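Local coordinates for protein Amy13K (Eubacterium rectale DSM 17629, PDB 6B3P) that binds malto-oligosaccharides, and so probably starch, through two family 26 carbohydrate-binding modules of a bacterial cell-surface amylase, at residues A17-E22 with M47-D52; M1-N6 with A81-W86; S54-L59 with L75-K80; G12-A17 with G32-A37. One frame throughout, in Å; residues are numbered along the deposited sequence.

Contact 1 of 4, residues A17-E22 with M47-D52; sequences AYIYKE and MHLTLD. With GLC (alpha-D-glucopyranose), chain C; GLC (alpha-D-glucopyranose), chain B; GLC (alpha-D-glucopyranose), chain D; FMT (formic acid), chain S.
Two tyrosine rings on the outer side of segment 17-22 meet the bound glucan, each in its own way. Tyr20 offers a face: the glucose of chain C lies over it, its O5 standing 3.7 Å above the ring plane and displaced toward the rim, with C6 3.7 Å from Tyr20 CD1. Tyr18 instead uses its edge. With CG anti to the backbone N (chi1 179°), its OH is carried out to O6 of the same glucose, a short hydrogen bond of 2.5 Å in the plane of the ring. On the other segment a formate, probably from crystallisation, sits with O2 at the edge of the His48 imidazole, while its O1 takes a nearly straight bond from His48 N (2.7 Å).

The segments meet on the inner side, through aliphatic groups alone. Ala17 is small enough to let Met47 fold against it, CB to CG 4.0 Å; Met47, bent at chi2 and chi3, also brings CE across Ile19 obliquely. Ile19 CD1 meets Leu49 CD2 tip to tip at 3.9 Å, and Leu51 CD2 reaches toward Ile19 CG2. Apolar side chains of differing shape, the branched Ile19, Leu49 and Leu51 with the slim Ala17 and flexible Met47, suit this buried seam, where the axes of 17-20 and 47-50 approach to 9.8 Å, their directions 23° apart.

Such face-to-face packing is that of a beta-sandwich core. The tyrosines, with Trp30, whose ring meets Tyr18 edge-to-face, and Gln69, belong to the glycan-binding site on the outside of this family 26 starch-binding module.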
# COMPACT_ATOMS: atom_id res chain seq x y z
N ALA A 17 6.00 3.59 -14.84
CA ALA A 17 4.67 3.63 -15.43
C ALA A 17 4.30 5.07 -15.76
O ALA A 17 4.26 5.93 -14.88
CB ALA A 17 3.65 3.02 -14.47
N TYR A 18 4.05 5.33 -17.04
CA TYR A 18 3.59 6.63 -17.50
C TYR A 18 2.09 6.56 -17.76
O TYR A 18 1.62 5.72 -18.52
CB TYR A 18 4.34 7.07 -18.76
CG TYR A 18 3.89 8.40 -19.31
CD1 TYR A 18 4.21 9.59 -18.66
CD2 TYR A 18 3.16 8.48 -20.48
CE1 TYR A 18 3.81 10.81 -19.16
CE2 TYR A 18 2.75 9.70 -20.99
CZ TYR A 18 3.08 10.86 -20.33
OH TYR A 18 2.68 12.07 -20.83
N ILE A 19 1.35 7.46 -17.12
CA ILE A 19 -0.11 7.46 -17.18
C ILE A 19 -0.58 8.81 -17.69
O ILE A 19 -0.07 9.84 -17.26
CB ILE A 19 -0.72 7.16 -15.79
CG1 ILE A 19 -0.30 5.76 -15.32
CG2 ILE A 19 -2.25 7.27 -15.83
CD1 ILE A 19 -0.57 5.49 -13.86
N TYR A 20 -1.53 8.80 -18.62
CA TYR A 20 -1.98 10.06 -19.21
C TYR A 20 -3.42 10.07 -19.70
O TYR A 20 -3.96 9.04 -20.11
CB TYR A 20 -1.05 10.44 -20.37
CG TYR A 20 -1.17 9.56 -21.60
CD1 TYR A 20 -2.09 9.83 -22.60
CD2 TYR A 20 -0.35 8.45 -21.76
CE1 TYR A 20 -2.19 9.03 -23.72
CE2 TYR A 20 -0.44 7.64 -22.88
CZ TYR A 20 -1.37 7.94 -23.86
OH TYR A 20 -1.49 7.15 -24.98
N LYS A 21 -4.02 11.26 -19.66
CA LYS A 21 -5.34 11.51 -20.22
C LYS A 21 -5.49 13.00 -20.54
O LYS A 21 -5.44 13.84 -19.65
CB LYS A 21 -6.44 11.07 -19.25
CG LYS A 21 -7.86 11.30 -19.77
CD LYS A 21 -8.17 10.47 -21.01
CE LYS A 21 -9.64 10.55 -21.38
NZ LYS A 21 -9.97 9.86 -22.66
N GLU A 22 -5.68 13.31 -21.82
CA GLU A 22 -5.85 14.69 -22.28
C GLU A 22 -4.77 15.62 -21.72
O GLU A 22 -5.07 16.71 -21.23
CB GLU A 22 -7.24 15.21 -21.91
CG GLU A 22 -8.39 14.43 -22.52
CD GLU A 22 -8.44 14.52 -24.03
OE1 GLU A 22 -7.74 15.38 -24.60
OE2 GLU A 22 -9.19 13.73 -24.66
N MET A 47 3.96 -0.05 -8.53
CA MET A 47 3.77 1.37 -8.23
C MET A 47 2.36 1.61 -7.71
O MET A 47 1.41 0.94 -8.12
CB MET A 47 4.03 2.24 -9.46
CG MET A 47 3.07 2.03 -10.63
SD MET A 47 1.58 3.04 -10.54
CE MET A 47 2.23 4.65 -10.96
N HIS A 48 2.23 2.57 -6.80
CA HIS A 48 0.94 3.00 -6.29
C HIS A 48 0.71 4.45 -6.67
O HIS A 48 1.65 5.21 -6.84
CB HIS A 48 0.87 2.83 -4.77
CG HIS A 48 0.92 1.41 -4.31
ND1 HIS A 48 -0.21 0.67 -4.05
CD2 HIS A 48 1.97 0.59 -4.08
CE1 HIS A 48 0.14 -0.54 -3.67
NE2 HIS A 48 1.46 -0.62 -3.68
N LEU A 49 -0.56 4.82 -6.81
CA LEU A 49 -0.91 6.17 -7.21
C LEU A 49 -2.33 6.50 -6.80
O LEU A 49 -3.21 5.63 -6.77
CB LEU A 49 -0.75 6.34 -8.72
CG LEU A 49 -0.65 7.77 -9.24
CD1 LEU A 49 0.70 8.39 -8.89
CD2 LEU A 49 -0.89 7.81 -10.74
N THR A 50 -2.55 7.77 -6.48
CA THR A 50 -3.89 8.32 -6.32
C THR A 50 -4.22 9.07 -7.59
O THR A 50 -3.46 9.95 -8.00
CB THR A 50 -4.00 9.27 -5.11
OG1 THR A 50 -3.66 8.57 -3.90
CG2 THR A 50 -5.42 9.83 -4.99
N LEU A 51 -5.34 8.73 -8.22
CA LEU A 51 -5.79 9.52 -9.35
C LEU A 51 -7.29 9.77 -9.38
O LEU A 51 -8.09 9.12 -8.70
CB LEU A 51 -5.36 8.87 -10.67
CG LEU A 51 -5.62 7.40 -10.99
CD1 LEU A 51 -7.03 7.15 -11.49
CD2 LEU A 51 -4.64 6.97 -12.05
N ASP A 52 -7.63 10.76 -10.20
CA ASP A 52 -8.98 11.25 -10.37
C ASP A 52 -9.81 10.31 -11.24
O ASP A 52 -9.52 10.13 -12.42
CB ASP A 52 -8.91 12.65 -10.99
CG ASP A 52 -10.26 13.21 -11.36
OD1 ASP A 52 -11.29 12.73 -10.84
OD2 ASP A 52 -10.30 14.16 -12.17
C1 GLC C . 2.80 9.45 -25.00
C2 GLC C . 2.05 8.80 -26.12
C3 GLC C . 1.25 9.80 -26.93
C4 GLC C . 0.42 10.68 -26.00
C5 GLC C . 1.27 11.24 -24.88
C6 GLC C . 0.51 12.09 -23.87
O2 GLC C . 2.98 8.11 -26.90
O3 GLC C . 0.45 9.16 -27.87
O4 GLC C . -0.16 11.70 -26.78
O5 GLC C . 1.90 10.18 -24.21
O6 GLC C . 1.31 12.65 -22.86
C1 GLC B . -1.52 11.49 -27.13
C2 GLC B . -1.77 11.91 -28.56
C3 GLC B . -1.75 13.43 -28.69
C4 GLC B . -2.70 14.07 -27.70
C5 GLC B . -2.41 13.54 -26.31
C6 GLC B . -3.41 14.02 -25.28
O2 GLC B . -0.82 11.34 -29.41
O3 GLC B . -2.07 13.76 -30.00
O4 GLC B . -2.68 15.51 -27.80
O5 GLC B . -2.46 12.14 -26.31
O6 GLC B . -3.29 13.29 -24.09
C1 GLC D . 7.97 10.32 -24.72
C2 GLC D . 7.42 8.94 -25.02
C3 GLC D . 6.05 9.08 -25.67
C4 GLC D . 5.13 9.95 -24.82
C5 GLC D . 5.81 11.26 -24.49
C6 GLC D . 4.91 12.08 -23.58
O2 GLC D . 8.32 8.20 -25.83
O3 GLC D . 5.45 7.84 -25.85
O4 GLC D . 3.92 10.16 -25.50
O5 GLC D . 7.04 11.00 -23.90
O6 GLC D . 5.50 13.24 -23.08
C FMT S . 5.15 3.30 -5.05
O1 FMT S . 4.50 3.74 -5.99
O2 FMT S . 4.62 2.68 -4.14

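Contact 2 of 4, residues M1-N6 with A81-W86; sequences MDLTIN and AEAEYW. With FMT (formic acid), chain E.
Ala81 opens the pairing with a weak bond from Asp2 N to Ala81 O (3.5 Å), and Met1 CB packs on the same carbonyl. Glu82 sends its carboxylate away from strand 2-6 to a salt bridge with Lys160, just as Asp2 turns to Lys202. At Ala83 the parallel ladder gains its first strong bonds: its N donates to Asp2 O (3.0 Å), its O accepts from Thr4 N (2.9 Å), and its small methyl leaves room for Met1 CE at 3.6 Å. Glu84 runs extended beside Thr4, and OE2 receives Asn6 ND2 on its anti lone pair (3.0 Å) while also bonding to Thr185. Tyr85 continues the ladder, N to Thr4 O (2.8 Å) and O from Asn6 N; Leu3 CD1 lies in plane at the edge of its ring. Trp86 lies alongside Asn6, whose ND2 stands 3.2 Å above one indole face, the amide and ring planes 29° apart. Asn6 suits the place because its amide serves strands on both flanks, ND2 going to Glu84 and OD1 to Thr46 of strand 44-50.

Strand 2-6 is thus flanked by strand 82-86, parallel to it, and by antiparallel strand 44-50, whose Trp44 also meets Trp86; strand 91-92 pairs beyond 82-86.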
# COMPACT_ATOMS: atom_id res chain seq x y z
N MET A 1 -8.85 7.97 -6.56
CA MET A 1 -8.99 6.50 -6.35
C MET A 1 -7.62 5.89 -6.20
O MET A 1 -6.63 6.46 -6.68
CB MET A 1 -9.74 5.85 -7.52
CG MET A 1 -9.05 6.02 -8.87
SD MET A 1 -9.75 4.94 -10.14
CE MET A 1 -9.03 3.38 -9.67
N ASP A 2 -7.55 4.74 -5.55
CA ASP A 2 -6.27 4.06 -5.34
C ASP A 2 -5.95 3.15 -6.51
O ASP A 2 -6.66 2.18 -6.78
CB ASP A 2 -6.28 3.27 -4.04
CG ASP A 2 -6.72 4.11 -2.86
OD1 ASP A 2 -5.86 4.81 -2.28
OD2 ASP A 2 -7.92 4.07 -2.50
N LEU A 3 -4.87 3.47 -7.21
CA LEU A 3 -4.38 2.67 -8.32
C LEU A 3 -3.14 1.91 -7.89
O LEU A 3 -2.28 2.44 -7.19
CB LEU A 3 -4.05 3.56 -9.53
CG LEU A 3 -3.41 2.86 -10.74
CD1 LEU A 3 -4.41 1.94 -11.41
CD2 LEU A 3 -2.89 3.89 -11.72
N THR A 4 -3.07 0.65 -8.30
CA THR A 4 -1.88 -0.16 -8.11
C THR A 4 -1.59 -0.91 -9.40
O THR A 4 -2.49 -1.51 -9.99
CB THR A 4 -2.04 -1.17 -6.95
OG1 THR A 4 -2.39 -0.47 -5.75
CG2 THR A 4 -0.75 -1.95 -6.72
N ILE A 5 -0.34 -0.84 -9.86
CA ILE A 5 0.07 -1.56 -11.05
C ILE A 5 1.28 -2.42 -10.74
O ILE A 5 2.30 -1.93 -10.26
CB ILE A 5 0.42 -0.60 -12.21
CG1 ILE A 5 -0.81 0.23 -12.59
CG2 ILE A 5 0.91 -1.39 -13.42
CD1 ILE A 5 -0.52 1.35 -13.57
N ASN A 6 1.15 -3.72 -11.01
CA ASN A 6 2.26 -4.65 -10.89
C ASN A 6 2.69 -5.10 -12.29
O ASN A 6 1.84 -5.44 -13.12
CB ASN A 6 1.87 -5.86 -10.04
CG ASN A 6 1.15 -5.47 -8.77
OD1 ASN A 6 1.78 -5.07 -7.79
ND2 ASN A 6 -0.17 -5.60 -8.78
N ALA A 81 -13.64 3.11 -7.51
CA ALA A 81 -13.10 3.55 -6.22
C ALA A 81 -11.66 3.06 -6.05
O ALA A 81 -10.86 3.69 -5.36
CB ALA A 81 -13.97 3.03 -5.08
N GLU A 82 -11.34 1.94 -6.69
CA GLU A 82 -10.00 1.38 -6.63
C GLU A 82 -9.75 0.48 -7.83
O GLU A 82 -10.69 0.03 -8.48
CB GLU A 82 -9.80 0.59 -5.34
CG GLU A 82 -10.76 -0.57 -5.18
CD GLU A 82 -10.74 -1.14 -3.77
OE1 GLU A 82 -11.25 -0.47 -2.85
OE2 GLU A 82 -10.22 -2.25 -3.59
N ALA A 83 -8.48 0.21 -8.12
CA ALA A 83 -8.11 -0.69 -9.21
C ALA A 83 -6.69 -1.21 -9.04
O ALA A 83 -5.76 -0.42 -8.83
CB ALA A 83 -8.26 0.02 -10.55
N GLU A 84 -6.52 -2.52 -9.12
CA GLU A 84 -5.20 -3.13 -9.16
C GLU A 84 -5.01 -3.91 -10.45
O GLU A 84 -5.87 -4.72 -10.81
CB GLU A 84 -4.96 -4.04 -7.96
CG GLU A 84 -3.55 -4.63 -7.94
CD GLU A 84 -3.18 -5.29 -6.63
OE1 GLU A 84 -4.08 -5.52 -5.79
OE2 GLU A 84 -1.98 -5.56 -6.43
N TYR A 85 -3.90 -3.67 -11.13
CA TYR A 85 -3.59 -4.33 -12.39
C TYR A 85 -2.32 -5.16 -12.27
O TYR A 85 -1.40 -4.82 -11.53
CB TYR A 85 -3.42 -3.30 -13.51
CG TYR A 85 -4.68 -2.57 -13.90
CD1 TYR A 85 -5.56 -3.12 -14.82
CD2 TYR A 85 -4.99 -1.34 -13.35
CE1 TYR A 85 -6.72 -2.45 -15.18
CE2 TYR A 85 -6.14 -0.66 -13.70
CZ TYR A 85 -7.00 -1.22 -14.62
OH TYR A 85 -8.16 -0.55 -14.97
N TRP A 86 -2.28 -6.26 -13.02
CA TRP A 86 -1.07 -7.05 -13.20
C TRP A 86 -0.74 -7.11 -14.69
O TRP A 86 -1.60 -7.47 -15.49
CB TRP A 86 -1.23 -8.46 -12.64
CG TRP A 86 -1.31 -8.53 -11.15
CD1 TRP A 86 -0.28 -8.81 -10.29
CD2 TRP A 86 -2.47 -8.32 -10.33
NE1 TRP A 86 -0.74 -8.78 -8.99
CE2 TRP A 86 -2.07 -8.49 -8.99
CE3 TRP A 86 -3.80 -8.01 -10.61
CZ2 TRP A 86 -2.96 -8.35 -7.93
CZ3 TRP A 86 -4.69 -7.88 -9.55
CH2 TRP A 86 -4.26 -8.05 -8.23
C FMT E . -14.56 -0.14 -7.86
O1 FMT E . -13.59 0.24 -7.21
O2 FMT E . -15.67 0.39 -7.73
O HOH W 1 -5.12 -0.20 -5.72

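Contact 3 of 4, residues S54-L59 with L75-K80; sequences STDYSL and LSTKGK. With FMT (formic acid), chain Q; EDO (1,2-ethanediol), chain M.
The two segments run antiparallel, their directions 179° apart, and close with the hydrogen-bonded pair Tyr57-Leu75, Tyr57 N to Leu75 O 3.0 Å and Leu75 N to Tyr57 O 2.7 Å. This is the end of a beta ladder at the margin of the starch-binding module's sheet, where strand 73-75 is outermost; past it the chain makes an inverse gamma turn centred on Ser76 and then a type II beta turn from Thr77 to Lys80. Gly79 takes the third position of that turn with a positive phi (84°), a conformation glycine adopts readily.

Side chains carry the pairing on beyond the ladder. Thr77 OG1 donates to Thr55 O in the carbonyl plane, on a lone pair (2.9 Å), and lies at the edge of the Tyr57 ring, which it crosses at about a right angle. Tyr57 suits this buried spot: its ring packs on Ile19 and Leu51 while its hydroxyl is satisfied by Asp52 O. On the apolar side, Leu75 CG packs obliquely on Leu59 CB at 4.0 Å. Lys78, fully extended, lays its methylenes past Ser54 O and leads its ammonium outward to a water.

Asp56 fastens the turn, its CG anti to the carbonyl carbon (chi1 -63°): Lys78 N donates to Asp56 OD1 at 2.9 Å, nearly along the C-O axis, while OD2 accepts from a water that also bonds to Ser76 OG.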
# COMPACT_ATOMS: atom_id res chain seq x y z
N SER A 54 -12.54 10.62 -12.58
CA SER A 54 -13.44 11.29 -13.51
C SER A 54 -13.30 10.70 -14.91
O SER A 54 -14.21 10.81 -15.72
CB SER A 54 -13.16 12.80 -13.54
OG SER A 54 -13.35 13.38 -12.26
N THR A 55 -12.15 10.08 -15.18
CA THR A 55 -11.84 9.60 -16.52
C THR A 55 -11.16 8.24 -16.53
O THR A 55 -10.72 7.73 -15.50
CB THR A 55 -10.91 10.58 -17.26
OG1 THR A 55 -9.64 10.62 -16.60
CG2 THR A 55 -11.51 11.98 -17.31
N ASP A 56 -11.09 7.65 -17.72
CA ASP A 56 -10.18 6.55 -17.98
C ASP A 56 -8.79 7.13 -18.20
O ASP A 56 -8.63 8.35 -18.29
CB ASP A 56 -10.62 5.74 -19.21
CG ASP A 56 -11.97 5.08 -19.02
OD1 ASP A 56 -12.33 4.77 -17.86
OD2 ASP A 56 -12.67 4.87 -20.03
N TYR A 57 -7.78 6.27 -18.28
CA TYR A 57 -6.43 6.70 -18.61
C TYR A 57 -5.75 5.70 -19.53
O TYR A 57 -6.24 4.59 -19.74
CB TYR A 57 -5.59 6.87 -17.34
CG TYR A 57 -6.08 7.96 -16.42
CD1 TYR A 57 -7.10 7.72 -15.51
CD2 TYR A 57 -5.53 9.23 -16.46
CE1 TYR A 57 -7.56 8.71 -14.67
CE2 TYR A 57 -5.98 10.24 -15.61
CZ TYR A 57 -7.00 9.96 -14.72
OH TYR A 57 -7.46 10.94 -13.87
N SER A 58 -4.61 6.12 -20.08
CA SER A 58 -3.74 5.24 -20.84
C SER A 58 -2.47 4.98 -20.04
O SER A 58 -2.01 5.87 -19.32
CB SER A 58 -3.39 5.85 -22.19
OG SER A 58 -4.55 5.98 -23.00
N LEU A 59 -1.93 3.78 -20.17
CA LEU A 59 -0.71 3.39 -19.47
C LEU A 59 0.38 3.01 -20.47
O LEU A 59 0.13 2.25 -21.41
CB LEU A 59 -0.98 2.21 -18.53
CG LEU A 59 0.24 1.46 -17.98
CD1 LEU A 59 1.01 2.32 -16.99
CD2 LEU A 59 -0.17 0.14 -17.36
N LEU A 75 -6.53 1.96 -19.15
CA LEU A 75 -7.01 1.68 -17.80
C LEU A 75 -8.42 2.25 -17.66
O LEU A 75 -8.59 3.47 -17.53
CB LEU A 75 -6.07 2.27 -16.75
CG LEU A 75 -4.58 1.98 -16.89
CD1 LEU A 75 -3.81 2.65 -15.76
CD2 LEU A 75 -4.30 0.47 -16.92
N SER A 76 -9.42 1.38 -17.69
CA SER A 76 -10.81 1.82 -17.66
C SER A 76 -11.23 2.13 -16.22
O SER A 76 -12.00 1.39 -15.61
CB SER A 76 -11.72 0.75 -18.27
OG SER A 76 -11.38 0.51 -19.62
N THR A 77 -10.74 3.26 -15.71
CA THR A 77 -10.88 3.61 -14.30
C THR A 77 -12.07 4.50 -13.97
O THR A 77 -12.37 4.72 -12.80
CB THR A 77 -9.62 4.34 -13.80
OG1 THR A 77 -9.24 5.34 -14.75
CG2 THR A 77 -8.47 3.36 -13.61
N LYS A 78 -12.76 5.02 -14.99
CA LYS A 78 -13.82 5.99 -14.75
C LYS A 78 -14.88 5.47 -13.78
O LYS A 78 -15.48 4.42 -14.00
CB LYS A 78 -14.49 6.40 -16.06
CG LYS A 78 -15.54 7.49 -15.87
CD LYS A 78 -16.14 7.96 -17.18
CE LYS A 78 -17.10 9.11 -16.95
NZ LYS A 78 -17.76 9.57 -18.20
N GLY A 79 -15.09 6.22 -12.70
CA GLY A 79 -16.13 5.91 -11.74
C GLY A 79 -15.75 4.89 -10.69
O GLY A 79 -16.52 4.64 -9.76
N LYS A 80 -14.57 4.29 -10.82
CA LYS A 80 -14.13 3.26 -9.88
C LYS A 80 -13.55 3.86 -8.60
O LYS A 80 -13.03 4.98 -8.61
CB LYS A 80 -13.08 2.36 -10.53
CG LYS A 80 -13.53 1.68 -11.82
CD LYS A 80 -14.70 0.72 -11.59
CE LYS A 80 -15.06 -0.01 -12.88
NZ LYS A 80 -16.11 -1.06 -12.69
C FMT Q . -12.95 8.80 -20.33
O1 FMT Q . -13.35 7.89 -19.62
O2 FMT Q . -12.63 9.89 -19.87
C1 EDO M . -18.25 1.32 -12.52
O1 EDO M . -19.60 0.84 -12.49
C2 EDO M . -18.24 2.84 -12.55
O2 EDO M . -18.04 3.29 -13.90
O HOH W 2 -15.28 11.31 -19.01
O HOH W 3 -12.63 2.26 -21.17

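Contact 4 of 4, residues G12-A17 with G32-A37; sequences GDDVAA and GKTMTA. With FMT (formic acid), chain S.
Met35 lays its side chain across the strand opposite: CB lies against Val15 CG2 at 4.2 Å, CG over Ala16 CA at 3.9 Å, and SD beside Ala17 CB. CG stands anti to the carbonyl carbon (chi1 -50°) and the chain bends only at chi3, so the long, unbranched thioether follows three residues in turn. Methionine suits such a buried path, Ala17 leaving room for its sulfur; the methyl of Ala16 fits against Lys33 O, where Ala16 CA lies 4.0 Å from Thr34 CA.

Three backbone bonds tie the segments as antiparallel neighbours. Met35 N points almost straight at Val15 O (2.9 Å), meeting it in the carbonyl plane on a lone pair. Ala17 and Lys33 exchange two more, Ala17 N to Lys33 O at 2.9 Å and Lys33 N to Ala17 O at 3.0 Å, both with the donor above the carbonyl plane. Gly32 suits its place because its bare CA comes to 3.4 Å from Ala17 O, where a side chain would have no room. A water accepts from Val15 N at 3.0 Å and counts Asp13 O and Met35 O among its acceptors, bridging the ends where the pairing stops.

Polar ends lead elsewhere. Lys33, extended throughout, carries NZ to His48 O, with a weak bond to a formate; Thr34 turns OG1 to Asp64, near which lies the carboxylate of Asp14, crowding that might raise the pKa of one of them.

The pair sits within the module's sheet: strand 16-20 has strand 57-62 on its other flank, strand 33-37 has strand 44-50, and Met35 reaches inward to Ile5 and Tyr7 of strand 2-8.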
# COMPACT_ATOMS: atom_id res chain seq x y z
N GLY A 12 14.01 -4.97 -17.97
CA GLY A 12 15.11 -4.82 -17.03
C GLY A 12 14.61 -4.44 -15.64
O GLY A 12 13.41 -4.47 -15.39
N ASP A 13 15.53 -4.08 -14.75
CA ASP A 13 15.18 -3.83 -13.35
C ASP A 13 14.90 -2.36 -13.04
O ASP A 13 14.62 -2.01 -11.89
CB ASP A 13 16.30 -4.34 -12.43
CG ASP A 13 17.63 -3.62 -12.63
OD1 ASP A 13 17.66 -2.56 -13.30
OD2 ASP A 13 18.65 -4.11 -12.11
N ASP A 14 14.98 -1.50 -14.06
CA ASP A 14 14.66 -0.09 -13.91
C ASP A 14 13.51 0.27 -14.84
O ASP A 14 13.72 0.52 -16.03
CB ASP A 14 15.89 0.79 -14.19
CG ASP A 14 15.63 2.26 -13.91
OD1 ASP A 14 14.69 2.56 -13.14
OD2 ASP A 14 16.36 3.12 -14.44
N VAL A 15 12.30 0.28 -14.29
CA VAL A 15 11.10 0.49 -15.07
C VAL A 15 10.17 1.50 -14.40
O VAL A 15 10.26 1.74 -13.20
CB VAL A 15 10.33 -0.83 -15.28
CG1 VAL A 15 11.10 -1.74 -16.23
CG2 VAL A 15 10.08 -1.52 -13.95
N ALA A 16 9.29 2.09 -15.20
CA ALA A 16 8.37 3.11 -14.72
C ALA A 16 7.03 2.99 -15.44
O ALA A 16 6.93 2.37 -16.50
CB ALA A 16 8.96 4.50 -14.91
N ALA A 17 6.00 3.59 -14.84
CA ALA A 17 4.67 3.63 -15.43
C ALA A 17 4.30 5.07 -15.76
O ALA A 17 4.26 5.93 -14.88
CB ALA A 17 3.65 3.02 -14.47
N GLY A 32 7.37 8.95 -16.23
CA GLY A 32 6.35 8.63 -15.24
C GLY A 32 6.94 8.24 -13.90
O GLY A 32 8.00 8.73 -13.52
N LYS A 33 6.25 7.35 -13.19
CA LYS A 33 6.65 6.96 -11.84
C LYS A 33 7.41 5.64 -11.82
O LYS A 33 6.92 4.62 -12.32
CB LYS A 33 5.43 6.87 -10.93
CG LYS A 33 5.79 6.66 -9.48
CD LYS A 33 4.58 6.81 -8.58
CE LYS A 33 4.97 6.71 -7.11
NZ LYS A 33 3.79 6.77 -6.21
N THR A 34 8.59 5.66 -11.21
CA THR A 34 9.42 4.46 -11.09
C THR A 34 8.70 3.40 -10.27
O THR A 34 8.13 3.70 -9.22
CB THR A 34 10.78 4.77 -10.44
OG1 THR A 34 11.46 5.78 -11.19
CG2 THR A 34 11.66 3.52 -10.37
N MET A 35 8.74 2.16 -10.75
CA MET A 35 8.13 1.04 -10.06
C MET A 35 9.17 0.32 -9.21
O MET A 35 10.26 0.01 -9.68
CB MET A 35 7.50 0.08 -11.07
CG MET A 35 6.60 0.77 -12.08
SD MET A 35 5.85 -0.34 -13.29
CE MET A 35 4.62 -1.16 -12.28
N THR A 36 8.81 0.06 -7.96
CA THR A 36 9.74 -0.53 -7.00
C THR A 36 9.61 -2.05 -6.99
O THR A 36 8.51 -2.58 -7.17
CB THR A 36 9.49 0.01 -5.57
OG1 THR A 36 9.53 1.45 -5.59
CG2 THR A 36 10.55 -0.50 -4.59
N ALA A 37 10.73 -2.73 -6.79
CA ALA A 37 10.75 -4.19 -6.70
C ALA A 37 9.69 -4.68 -5.72
O ALA A 37 9.65 -4.26 -4.57
CB ALA A 37 12.13 -4.68 -6.28
C FMT S . 5.15 3.30 -5.05
O1 FMT S . 4.50 3.74 -5.99
O2 FMT S . 4.62 2.68 -4.14
O HOH W 4 12.42 -0.12 -11.35

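Overall arrangement
Contacts 1 and 4 share Ala17 and strand 16-20, yet differ in chemistry: contact 1 is buried apolar packing between strands that do not pair, contact 4 pairs its strands directly. Contact 2 also pairs strands, but in parallel, and joins contact 1 edge to edge through backbone bonds such as Leu3 N to Leu49 O; Ile19 meets Leu3 in the common core. Contact 3 lies farther out, where one antiparallel pair gives way to turns, waters and side-chain bonds; it adjoins contact 1 through Tyr57 OH on Asp52 O and contact 2 through Met1 against Thr77. Contact 1 alone holds sugar-binding residues, on the side turned away from that core.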